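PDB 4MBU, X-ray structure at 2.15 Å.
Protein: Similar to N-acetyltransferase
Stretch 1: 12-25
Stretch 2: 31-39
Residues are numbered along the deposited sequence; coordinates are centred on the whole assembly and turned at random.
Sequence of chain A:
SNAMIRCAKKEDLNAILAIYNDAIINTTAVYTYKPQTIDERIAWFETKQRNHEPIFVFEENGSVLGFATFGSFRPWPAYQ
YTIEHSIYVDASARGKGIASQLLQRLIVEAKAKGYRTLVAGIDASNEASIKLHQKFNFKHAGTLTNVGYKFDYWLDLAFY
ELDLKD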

# COMPACT_ATOMS: atom_id res chain seq x y z
N ASP A 12 18.79 1.03 31.83
CA ASP A 12 18.79 0.80 30.39
C ASP A 12 18.73 2.12 29.59
O ASP A 12 19.10 2.16 28.41
CB ASP A 12 17.60 -0.09 30.00
CG ASP A 12 17.65 -1.46 30.65
OD1 ASP A 12 18.77 -1.99 30.87
OD2 ASP A 12 16.57 -2.02 30.93
N LEU A 13 18.28 3.19 30.25
CA LEU A 13 17.91 4.42 29.55
C LEU A 13 19.00 5.00 28.64
O LEU A 13 18.73 5.38 27.49
CB LEU A 13 17.36 5.46 30.54
CG LEU A 13 16.02 5.08 31.17
CD1 LEU A 13 15.52 6.14 32.12
CD2 LEU A 13 14.95 4.81 30.11
N ASN A 14 20.23 5.03 29.13
CA ASN A 14 21.32 5.56 28.31
C ASN A 14 21.41 4.82 26.99
O ASN A 14 21.40 5.45 25.92
CB ASN A 14 22.65 5.54 29.07
CG ASN A 14 22.73 6.63 30.11
OD1 ASN A 14 22.52 6.39 31.30
ND2 ASN A 14 23.02 7.85 29.67
N ALA A 15 21.40 3.48 27.05
CA ALA A 15 21.45 2.66 25.84
C ALA A 15 20.25 3.02 24.98
O ALA A 15 20.39 3.33 23.78
CB ALA A 15 21.43 1.19 26.20
N ILE A 16 19.08 3.06 25.61
CA ILE A 16 17.85 3.36 24.89
C ILE A 16 18.02 4.72 24.21
O ILE A 16 17.78 4.85 23.00
CB ILE A 16 16.61 3.32 25.82
CG1 ILE A 16 16.22 1.85 26.08
CG2 ILE A 16 15.43 4.08 25.22
CD1 ILE A 16 15.22 1.64 27.22
N LEU A 17 18.53 5.69 24.97
CA LEU A 17 18.67 7.04 24.43
C LEU A 17 19.49 7.00 23.14
O LEU A 17 19.07 7.53 22.11
CB LEU A 17 19.30 7.99 25.45
CG LEU A 17 19.45 9.46 25.03
CD1 LEU A 17 18.11 10.08 24.78
CD2 LEU A 17 20.20 10.26 26.08
N ALA A 18 20.62 6.29 23.19
CA ALA A 18 21.53 6.29 22.05
C ALA A 18 20.77 5.79 20.83
O ALA A 18 20.75 6.46 19.78
CB ALA A 18 22.74 5.42 22.32
N ILE A 19 20.08 4.66 21.01
CA ILE A 19 19.38 4.03 19.91
C ILE A 19 18.41 5.06 19.31
O ILE A 19 18.45 5.34 18.11
CB ILE A 19 18.63 2.75 20.37
CG1 ILE A 19 19.62 1.70 20.89
CG2 ILE A 19 17.82 2.16 19.24
CD1 ILE A 19 18.93 0.43 21.41
N TYR A 20 17.62 5.68 20.19
CA TYR A 20 16.59 6.62 19.76
C TYR A 20 17.25 7.75 19.01
O TYR A 20 16.83 8.09 17.90
CB TYR A 20 15.83 7.16 20.97
CG TYR A 20 14.56 7.94 20.65
CD1 TYR A 20 13.42 7.30 20.16
CD2 TYR A 20 14.49 9.31 20.89
CE1 TYR A 20 12.25 8.02 19.91
CE2 TYR A 20 13.34 10.03 20.65
CZ TYR A 20 12.22 9.38 20.16
OH TYR A 20 11.08 10.10 19.92
N ASN A 21 18.32 8.30 19.57
CA ASN A 21 18.93 9.46 18.94
C ASN A 21 19.54 9.12 17.59
O ASN A 21 19.51 9.95 16.68
CB ASN A 21 19.95 10.15 19.86
CG ASN A 21 19.29 11.05 20.88
OD1 ASN A 21 18.14 11.48 20.69
ND2 ASN A 21 20.00 11.36 21.96
N ASP A 22 20.05 7.90 17.46
CA ASP A 22 20.62 7.48 16.17
C ASP A 22 19.49 7.57 15.15
O ASP A 22 19.65 8.15 14.06
CB ASP A 22 21.16 6.06 16.26
CG ASP A 22 22.36 5.83 15.35
OD1 ASP A 22 23.24 6.71 15.30
OD2 ASP A 22 22.42 4.76 14.70
N ALA A 23 18.32 7.08 15.55
CA ALA A 23 17.18 7.04 14.65
C ALA A 23 16.76 8.46 14.29
O ALA A 23 16.32 8.73 13.16
CB ALA A 23 16.04 6.27 15.29
N ILE A 24 16.93 9.39 15.23
CA ILE A 24 16.52 10.76 14.97
C ILE A 24 17.48 11.36 13.96
O ILE A 24 17.07 12.05 13.02
CB ILE A 24 16.49 11.61 16.24
CG1 ILE A 24 15.22 11.33 17.03
CG2 ILE A 24 16.56 13.09 15.91
CD1 ILE A 24 15.24 11.97 18.42
N ILE A 25 18.77 11.05 14.12
CA ILE A 25 19.78 11.73 13.32
C ILE A 25 19.82 11.21 11.88
O ILE A 25 20.01 11.98 10.94
CB ILE A 25 21.18 11.66 13.99
CG1 ILE A 25 21.16 12.34 15.36
CG2 ILE A 25 22.25 12.32 13.11
CD1 ILE A 25 20.80 13.82 15.30
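Stretch 2, residues 31-39: YTYKPQTID

The two stretches are joined most firmly by one side chain, Asn-21, which offers its carboxamide to the backbone of Gln-36. The backbone N of Gln-36 donates to Asn-21 OD1 at 2.6 Å, and Asn-21 ND2 donates to Gln-36 O at 3.0 Å, the second nearly linear at 169°, the first at 153°. Asparagine suits this place because its side chain carries a donor and an acceptor side by side, so it can satisfy both the N-H and the C=O of a single extended residue. Gln-36 is just that, with phi/psi of -80/151, in a segment that makes no regular secondary structure until a helix begins at Ile-38. At one end of the contact, where Ile-24 and Tyr-33 meet, a water donates to Ile-24 O at 2.9 Å and to Tyr-33 O at 2.8 Å, bridging the C-terminal end of stretch 1 and the loop.

Stretch 2 runs antiparallel to this helix: Thr-32 lies nearest Ile-24, Pro-35 nearest Asn-21 and Ile-38 nearest Leu-17, with CA separations of 6.0, 5.2 and 6.8 Å. Helical periodicity brings Leu-13, Leu-17, Tyr-20, Asn-21 and Ile-24 to the side facing the loop.

Around the polar centre, aliphatic side chains of the helix pack on the loop's backbone and on apolar side chains. Ile-24 packs against the loop from Thr-32 to Gln-36, its CG2 3.5 Å from Tyr-33 O and its CD1 3.9 Å from Thr-32 CG2; a branched side chain can touch several loop residues at once. Further along the helix, Ile-25 CD1 meets Pro-35 CG at 3.6 Å, the compact ring giving it an apolar surface. The extended side chain of Gln-36 reaches over the helix, placing OE1 3.5 Å from Tyr-20 CD2. Toward the helix start, the forked end of Leu-17 serves two neighbours, CD2 packing 3.9 Å from Ile-38 CB and CD1 3.5 Å from Gln-36 O. Ile-38 points its CB sideways, but its chain is long enough for CD1 to reach Asn-14 ND2 at 3.8 Å and Leu-13 CB at 4.4 Å.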

# COMPACT_ATOMS: atom_id res chain seq x y z
N TYR A 31 9.83 11.22 13.56
CA TYR A 31 9.57 12.52 12.93
C TYR A 31 10.03 13.66 13.87
O TYR A 31 9.25 14.55 14.23
CB TYR A 31 8.09 12.68 12.55
CG TYR A 31 7.63 11.94 11.29
CD1 TYR A 31 8.32 10.82 10.82
CD2 TYR A 31 6.52 12.36 10.57
CE1 TYR A 31 7.91 10.15 9.67
CE2 TYR A 31 6.09 11.68 9.41
CZ TYR A 31 6.80 10.58 8.98
OH TYR A 31 6.40 9.88 7.84
N THR A 32 11.30 13.62 14.25
CA THR A 32 11.89 14.60 15.16
C THR A 32 13.19 15.07 14.53
O THR A 32 13.80 14.33 13.75
CB THR A 32 12.16 13.97 16.54
OG1 THR A 32 10.92 13.56 17.13
CG2 THR A 32 12.85 14.95 17.50
N TYR A 33 13.62 16.29 14.83
CA TYR A 33 14.85 16.80 14.24
C TYR A 33 16.03 16.74 15.21
O TYR A 33 17.12 16.33 14.82
CB TYR A 33 14.65 18.23 13.73
CG TYR A 33 13.53 18.40 12.73
CD1 TYR A 33 13.60 17.85 11.46
CD2 TYR A 33 12.39 19.13 13.06
CE1 TYR A 33 12.56 18.02 10.53
CE2 TYR A 33 11.35 19.30 12.15
CZ TYR A 33 11.45 18.74 10.89
OH TYR A 33 10.42 18.93 9.98
N LYS A 34 15.80 17.17 16.45
CA LYS A 34 16.85 17.33 17.45
C LYS A 34 16.99 16.10 18.35
O LYS A 34 15.99 15.51 18.76
CB LYS A 34 16.56 18.53 18.35
CG LYS A 34 16.69 19.89 17.67
CD LYS A 34 16.20 21.00 18.61
CE LYS A 34 16.16 22.37 17.92
NZ LYS A 34 17.50 23.01 17.77
N PRO A 35 18.24 15.73 18.68
CA PRO A 35 18.48 14.61 19.60
C PRO A 35 17.77 14.85 20.93
O PRO A 35 17.68 16.00 21.38
CB PRO A 35 20.00 14.64 19.80
CG PRO A 35 20.53 15.32 18.59
CD PRO A 35 19.50 16.34 18.21
N GLN A 36 17.26 13.78 21.53
CA GLN A 36 16.59 13.85 22.82
C GLN A 36 17.65 13.90 23.92
O GLN A 36 18.75 13.38 23.74
CB GLN A 36 15.70 12.61 22.99
CG GLN A 36 14.81 12.62 24.22
CD GLN A 36 13.95 11.38 24.33
OE1 GLN A 36 14.45 10.25 24.22
NE2 GLN A 36 12.65 11.57 24.55
N THR A 37 17.32 14.53 25.04
CA THR A 37 18.25 14.58 26.17
C THR A 37 17.96 13.44 27.16
O THR A 37 16.90 12.82 27.11
CB THR A 37 18.16 15.93 26.92
OG1 THR A 37 16.87 16.06 27.52
CG2 THR A 37 18.41 17.09 25.97
N ILE A 38 18.90 13.18 28.06
CA ILE A 38 18.73 12.10 29.01
C ILE A 38 17.61 12.38 30.03
O ILE A 38 16.91 11.46 30.47
CB ILE A 38 20.06 11.73 29.70
CG1 ILE A 38 19.88 10.59 30.71
CG2 ILE A 38 20.69 12.97 30.33
CD1 ILE A 38 19.51 9.26 30.06
N ASP A 39 17.41 13.66 30.37
CA ASP A 39 16.32 14.04 31.28
C ASP A 39 14.95 13.84 30.63
O ASP A 39 14.00 13.42 31.30
CB ASP A 39 16.47 15.50 31.71
CG ASP A 39 17.74 15.76 32.51
OD1 ASP A 39 18.35 14.78 33.00
OD2 ASP A 39 18.11 16.95 32.66
O HOH W 1 17.51 14.84 12.50